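Local coordinates for protein transcriptional regulator, TetR family (Agrobacterium tumefaciens, PDB 2G7S) that probably binds operator DNA as a dimer and represses transcription, probably until a small ligand binds its C-terminal domain, at residues L85-I96 / F181-I192. Residues are numbered along the deposited sequence; the frame is centred on the assembly and turned at random.
Sequences LRAYIGYWEGCI and FGAITRPMLERI
The CA atoms of Arg86 and Leu189, and of Glu93 and Phe181, are the nearest across helices 85-96 and 181-192, which run antiparallel. Their axes come within 10.4 Å at 175°. The second helix is kinked near Pro187, which has no N-H to give to the turn before.

Arg186 lies across the first helix among Arg86, Ile89, Gly90 and Glu93. Its chain is extended from CG to NE, and the guanidinium grips the Glu93 carboxylate side-on. Arg186 NH2 bonds to Glu93 OE1 at 2.7 Å, and Arg186 NE bonds to Glu93 OE2 at 2.9 Å in a nearly straight line (171°). Both oxygens lie close to the guanidinium plane, but the carboxylate is tilted, and Arg186 NH2 meets Glu93 OE1 from above the carboxylate plane. In the conformer given, Ile89 CG2 lies over one face of that guanidinium, toward its rim, 3.5 Å from Arg186 CZ. A water joins Glu93 OE2 to the backbone N of Gly182, so this oxygen has two donors.

In the conformer of Glu190 given here, a second salt bridge runs from Arg86 NH1 to Glu190 OE2 at 2.8 Å, and another water links Arg86 NH2 to Glu190 OE1. The bend at chi3 (-47°) turns the Arg86 guanidinium toward Glu190.

Beneath these charges the contact is apolar. The Phe181 ring fits as a knob among Ile89, Trp92, Glu93 and Ile96. Phe181 CZ is 3.5 Å from Trp92 CB, while Ile96 CD1 reaches Phe181 CG at 3.7 Å. Leu189 CD2 packs tightly on Leu85 CB at 3.5 Å.

The pair belongs to the helical C-terminal domain, which in TetR relatives binds ligand and forms the dimer. Ile89, Trp92 and Phe181 also pack on helix 154-173, and Leu85 on helix 118-144. Pro187 touches Ile160 of the second subunit.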
loop_
_atom_site.group_PDB
_atom_site.type_symbol
_atom_site.label_atom_id
_atom_site.label_comp_id
_atom_site.label_asym_id
_atom_site.label_seq_id
_atom_site.Cartn_x
_atom_site.Cartn_y
_atom_site.Cartn_z
ATOM N N LEU A 85 -2.813 18.828 -10.606
ATOM C CA LEU A 85 -2.090 17.804 -9.828
ATOM C C LEU A 85 -1.802 18.348 -8.412
ATOM O O LEU A 85 -1.913 17.569 -7.430
ATOM C CB LEU A 85 -0.785 17.414 -10.492
ATOM C CG LEU A 85 -0.964 16.867 -11.898
ATOM C CD1 LEU A 85 0.437 16.708 -12.517
ATOM C CD2 LEU A 85 -1.662 15.503 -11.809
ATOM N N ARG A 86 -1.438 19.618 -8.307
ATOM C CA ARG A 86 -1.113 20.139 -6.971
ATOM C C ARG A 86 -2.387 20.122 -6.096
ATOM O O ARG A 86 -2.338 19.828 -4.861
ATOM C CB ARG A 86 -0.652 21.611 -7.079
ATOM C CG ARG A 86 0.018 22.134 -5.751
ATOM C CD ARG A 86 0.279 23.680 -5.774
ATOM N NE ARG A 86 0.911 24.057 -7.034
ATOM C CZ ARG A 86 2.195 23.865 -7.299
ATOM N NH1 ARG A 86 3.000 23.369 -6.337
ATOM N NH2 ARG A 86 2.711 24.168 -8.518
ATOM N N ALA A 87 -3.547 20.433 -6.694
ATOM C CA ALA A 87 -4.784 20.439 -5.903
ATOM C C ALA A 87 -5.190 19.023 -5.501
ATOM O O ALA A 87 -5.762 18.817 -4.421
ATOM C CB ALA A 87 -5.947 21.096 -6.703
ATOM N N TYR A 88 -4.898 18.045 -6.341
ATOM C CA TYR A 88 -5.170 16.627 -5.981
ATOM C C TYR A 88 -4.308 16.214 -4.772
ATOM O O TYR A 88 -4.827 15.568 -3.825
ATOM C CB TYR A 88 -4.905 15.786 -7.257
ATOM C CG TYR A 88 -4.881 14.309 -7.002
ATOM C CD1 TYR A 88 -6.023 13.586 -6.785
ATOM C CD2 TYR A 88 -3.692 13.630 -6.984
ATOM C CE1 TYR A 88 -5.953 12.160 -6.537
ATOM C CE2 TYR A 88 -3.628 12.270 -6.748
ATOM C CZ TYR A 88 -4.724 11.550 -6.526
ATOM O OH TYR A 88 -4.650 10.176 -6.320
ATOM N N ILE A 89 -3.027 16.573 -4.777
ATOM C CA ILE A 89 -2.176 16.323 -3.632
ATOM C C ILE A 89 -2.759 16.982 -2.381
ATOM O O ILE A 89 -2.738 16.404 -1.281
ATOM C CB ILE A 89 -0.732 16.784 -3.898
ATOM C CG1 ILE A 89 -0.107 15.855 -4.946
ATOM C CG2 ILE A 89 0.145 16.853 -2.591
ATOM C CD1 ILE A 89 1.295 16.243 -5.303
ATOM N N GLY A 90 -3.226 18.221 -2.544
ATOM C CA GLY A 90 -3.817 18.948 -1.394
ATOM C C GLY A 90 -5.072 18.289 -0.862
ATOM O O GLY A 90 -5.316 18.273 0.378
ATOM N N TYR A 91 -5.859 17.719 -1.766
ATOM C CA TYR A 91 -7.083 17.020 -1.355
ATOM C C TYR A 91 -6.690 15.868 -0.430
ATOM O O TYR A 91 -7.266 15.708 0.647
ATOM C CB TYR A 91 -7.773 16.477 -2.608
ATOM C CG TYR A 91 -8.735 15.350 -2.297
ATOM C CD1 TYR A 91 -9.973 15.594 -1.649
ATOM C CD2 TYR A 91 -8.376 14.040 -2.569
ATOM C CE1 TYR A 91 -10.824 14.505 -1.365
ATOM C CE2 TYR A 91 -9.220 12.992 -2.278
ATOM C CZ TYR A 91 -10.411 13.227 -1.700
ATOM O OH TYR A 91 -11.198 12.046 -1.422
ATOM N N TRP A 92 -5.690 15.080 -0.795
ATOM C CA TRP A 92 -5.315 13.931 0.070
ATOM C C TRP A 92 -4.681 14.418 1.396
ATOM O O TRP A 92 -4.917 13.828 2.443
ATOM C CB TRP A 92 -4.385 12.964 -0.661
ATOM C CG TRP A 92 -5.190 12.004 -1.396
ATOM C CD1 TRP A 92 -5.247 11.813 -2.782
ATOM C CD2 TRP A 92 -6.099 11.043 -0.824
ATOM N NE1 TRP A 92 -6.170 10.799 -3.066
ATOM C CE2 TRP A 92 -6.706 10.327 -1.887
ATOM C CE3 TRP A 92 -6.438 10.718 0.494
ATOM C CZ2 TRP A 92 -7.638 9.301 -1.668
ATOM C CZ3 TRP A 92 -7.395 9.720 0.708
ATOM C CH2 TRP A 92 -8.002 9.056 -0.397
ATOM N N GLU A 93 -3.898 15.498 1.338
ATOM C CA GLU A 93 -3.386 16.045 2.596
ATOM C C GLU A 93 -4.491 16.452 3.517
ATOM O O GLU A 93 -4.422 16.203 4.769
ATOM C CB GLU A 93 -2.500 17.264 2.333
ATOM C CG GLU A 93 -1.222 16.846 1.683
ATOM C CD GLU A 93 -0.315 18.022 1.258
ATOM O OE1 GLU A 93 -0.851 19.132 1.020
ATOM O OE2 GLU A 93 0.909 17.823 1.202
ATOM N N GLY A 94 -5.542 17.057 2.982
ATOM C CA GLY A 94 -6.686 17.402 3.862
ATOM C C GLY A 94 -7.385 16.166 4.428
ATOM O O GLY A 94 -7.880 16.188 5.566
ATOM N N CYS A 95 -7.525 15.132 3.622
ATOM C CA CYS A 95 -8.153 13.880 4.130
ATOM C C CYS A 95 -7.307 13.280 5.237
ATOM O O CYS A 95 -7.844 12.732 6.247
ATOM C CB CYS A 95 -8.190 12.834 2.989
ATOM S SG CYS A 95 -9.489 13.251 1.729
ATOM N N ILE A 96 -5.986 13.238 5.035
ATOM C CA ILE A 96 -5.124 12.672 6.111
ATOM C C ILE A 96 -5.174 13.561 7.391
ATOM O O ILE A 96 -5.200 13.014 8.513
ATOM C CB ILE A 96 -3.705 12.509 5.572
ATOM C CG1 ILE A 96 -3.706 11.439 4.488
ATOM C CG2 ILE A 96 -2.684 12.228 6.709
ATOM C CD1 ILE A 96 -2.417 11.404 3.596
ATOM N N PHE A 181 3.080 12.813 3.685
ATOM C CA PHE A 181 2.436 12.633 2.385
ATOM C C PHE A 181 2.926 13.675 1.384
ATOM O O PHE A 181 3.346 13.318 0.246
ATOM C CB PHE A 181 0.908 12.694 2.521
ATOM C CG PHE A 181 0.178 12.437 1.217
ATOM C CD1 PHE A 181 -0.076 11.147 0.775
ATOM C CD2 PHE A 181 -0.223 13.488 0.432
ATOM C CE1 PHE A 181 -0.729 10.927 -0.466
ATOM C CE2 PHE A 181 -0.857 13.292 -0.786
ATOM C CZ PHE A 181 -1.119 12.008 -1.243
ATOM N N GLY A 182 2.977 14.947 1.795
ATOM C CA GLY A 182 3.493 15.966 0.907
ATOM C C GLY A 182 4.993 15.847 0.654
ATOM O O GLY A 182 5.502 16.108 -0.442
ATOM N N ALA A 183 5.737 15.449 1.700
ATOM C CA ALA A 183 7.188 15.353 1.543
ATOM C C ALA A 183 7.567 14.306 0.508
ATOM O O ALA A 183 8.660 14.385 -0.118
ATOM C CB ALA A 183 7.823 14.966 2.868
ATOM N N ILE A 184 6.705 13.308 0.317
ATOM C CA ILE A 184 7.010 12.272 -0.661
ATOM C C ILE A 184 6.453 12.643 -2.046
ATOM O O ILE A 184 7.151 12.338 -3.068
ATOM C CB ILE A 184 6.434 10.922 -0.195
ATOM C CG1 ILE A 184 7.258 10.434 0.997
ATOM C CG2 ILE A 184 6.391 9.873 -1.312
ATOM C CD1 ILE A 184 6.582 9.311 1.753
ATOM N N THR A 185 5.242 13.211 -2.109
ATOM C CA THR A 185 4.607 13.386 -3.404
ATOM C C THR A 185 4.970 14.711 -4.106
ATOM O O THR A 185 4.974 14.763 -5.350
ATOM C CB THR A 185 3.085 13.346 -3.282
ATOM O OG1 THR A 185 2.634 14.308 -2.316
ATOM C CG2 THR A 185 2.578 11.952 -2.880
ATOM N N ARG A 186 5.279 15.740 -3.321
ATOM C CA ARG A 186 5.428 17.069 -3.928
ATOM C C ARG A 186 6.733 17.190 -4.749
ATOM O O ARG A 186 6.787 17.972 -5.709
ATOM C CB ARG A 186 5.249 18.171 -2.865
ATOM C CG ARG A 186 3.741 18.203 -2.477
ATOM C CD ARG A 186 3.546 19.176 -1.301
ATOM N NE ARG A 186 2.131 19.312 -0.962
ATOM C CZ ARG A 186 1.307 20.034 -1.697
ATOM N NH1 ARG A 186 1.754 20.676 -2.815
ATOM N NH2 ARG A 186 -0.003 20.130 -1.341
ATOM N N PRO A 187 7.839 16.558 -4.330
ATOM C CA PRO A 187 9.059 16.749 -5.166
ATOM C C PRO A 187 8.857 16.379 -6.648
ATOM O O PRO A 187 9.423 17.040 -7.522
ATOM C CB PRO A 187 10.129 15.921 -4.443
ATOM C CG PRO A 187 9.695 16.029 -2.968
ATOM C CD PRO A 187 8.154 15.894 -3.049
HETATM N N MSE A 188 8.012 15.378 -6.944
HETATM C CA MSE A 188 7.781 15.024 -8.363
HETATM C C MSE A 188 7.161 16.199 -9.080
HETATM O O MSE A 188 7.562 16.553 -10.206
HETATM C CB MSE A 188 6.895 13.781 -8.537
HETATM C CG MSE A 188 6.633 13.525 -10.062
HETATM SE SE MSE A 188 5.832 11.834 -10.388
HETATM C CE MSE A 188 5.139 12.223 -12.263
ATOM N N LEU A 189 6.187 16.818 -8.421
ATOM C CA LEU A 189 5.433 17.932 -9.007
ATOM C C LEU A 189 6.383 19.052 -9.335
ATOM O O LEU A 189 6.308 19.670 -10.408
ATOM C CB LEU A 189 4.338 18.366 -7.983
ATOM C CG LEU A 189 2.926 17.850 -8.323
ATOM C CD1 LEU A 189 2.139 18.281 -7.142
ATOM C CD2 LEU A 189 2.320 18.565 -9.490
ATOM N N GLU A 190 7.326 19.338 -8.431
ATOM C CA GLU A 190 8.259 20.418 -8.714
ATOM C C GLU A 190 9.277 19.996 -9.760
ATOM O O GLU A 190 9.708 20.790 -10.632
ATOM C CB GLU A 190 8.882 20.875 -7.394
ATOM C CG GLU A 190 7.807 21.188 -6.240
ATOM C CD GLU A 190 6.841 22.355 -6.622
ATOM O OE1 GLU A 190 7.294 23.331 -7.243
ATOM O OE2 GLU A 190 5.611 22.295 -6.303
ATOM N N ARG A 191 9.625 18.703 -9.782
ATOM C CA ARG A 191 10.522 18.284 -10.850
ATOM C C ARG A 191 9.924 18.637 -12.212
ATOM O O ARG A 191 10.546 19.348 -13.032
ATOM C CB ARG A 191 10.818 16.805 -10.747
ATOM C CG ARG A 191 11.724 16.217 -11.808
ATOM C CD ARG A 191 12.398 14.910 -11.348
ATOM N NE ARG A 191 11.651 14.149 -10.338
ATOM C CZ ARG A 191 10.672 13.292 -10.633
ATOM N NH1 ARG A 191 10.307 13.109 -11.913
ATOM N NH2 ARG A 191 10.031 12.646 -9.657
ATOM N N ILE A 192 8.693 18.148 -12.441
ATOM C CA ILE A 192 8.075 18.151 -13.804
ATOM C C ILE A 192 7.563 19.537 -14.198
ATOM O O ILE A 192 7.079 19.703 -15.311
ATOM C CB ILE A 192 6.947 17.110 -13.930
ATOM C CG1 ILE A 192 5.763 17.535 -13.104
ATOM C CG2 ILE A 192 7.523 15.671 -13.664
ATOM C CD1 ILE A 192 4.531 16.576 -13.208
HETATM O O HOH W 1 5.566 23.849 -9.261
HETATM O O HOH W 2 1.680 16.620 3.725
#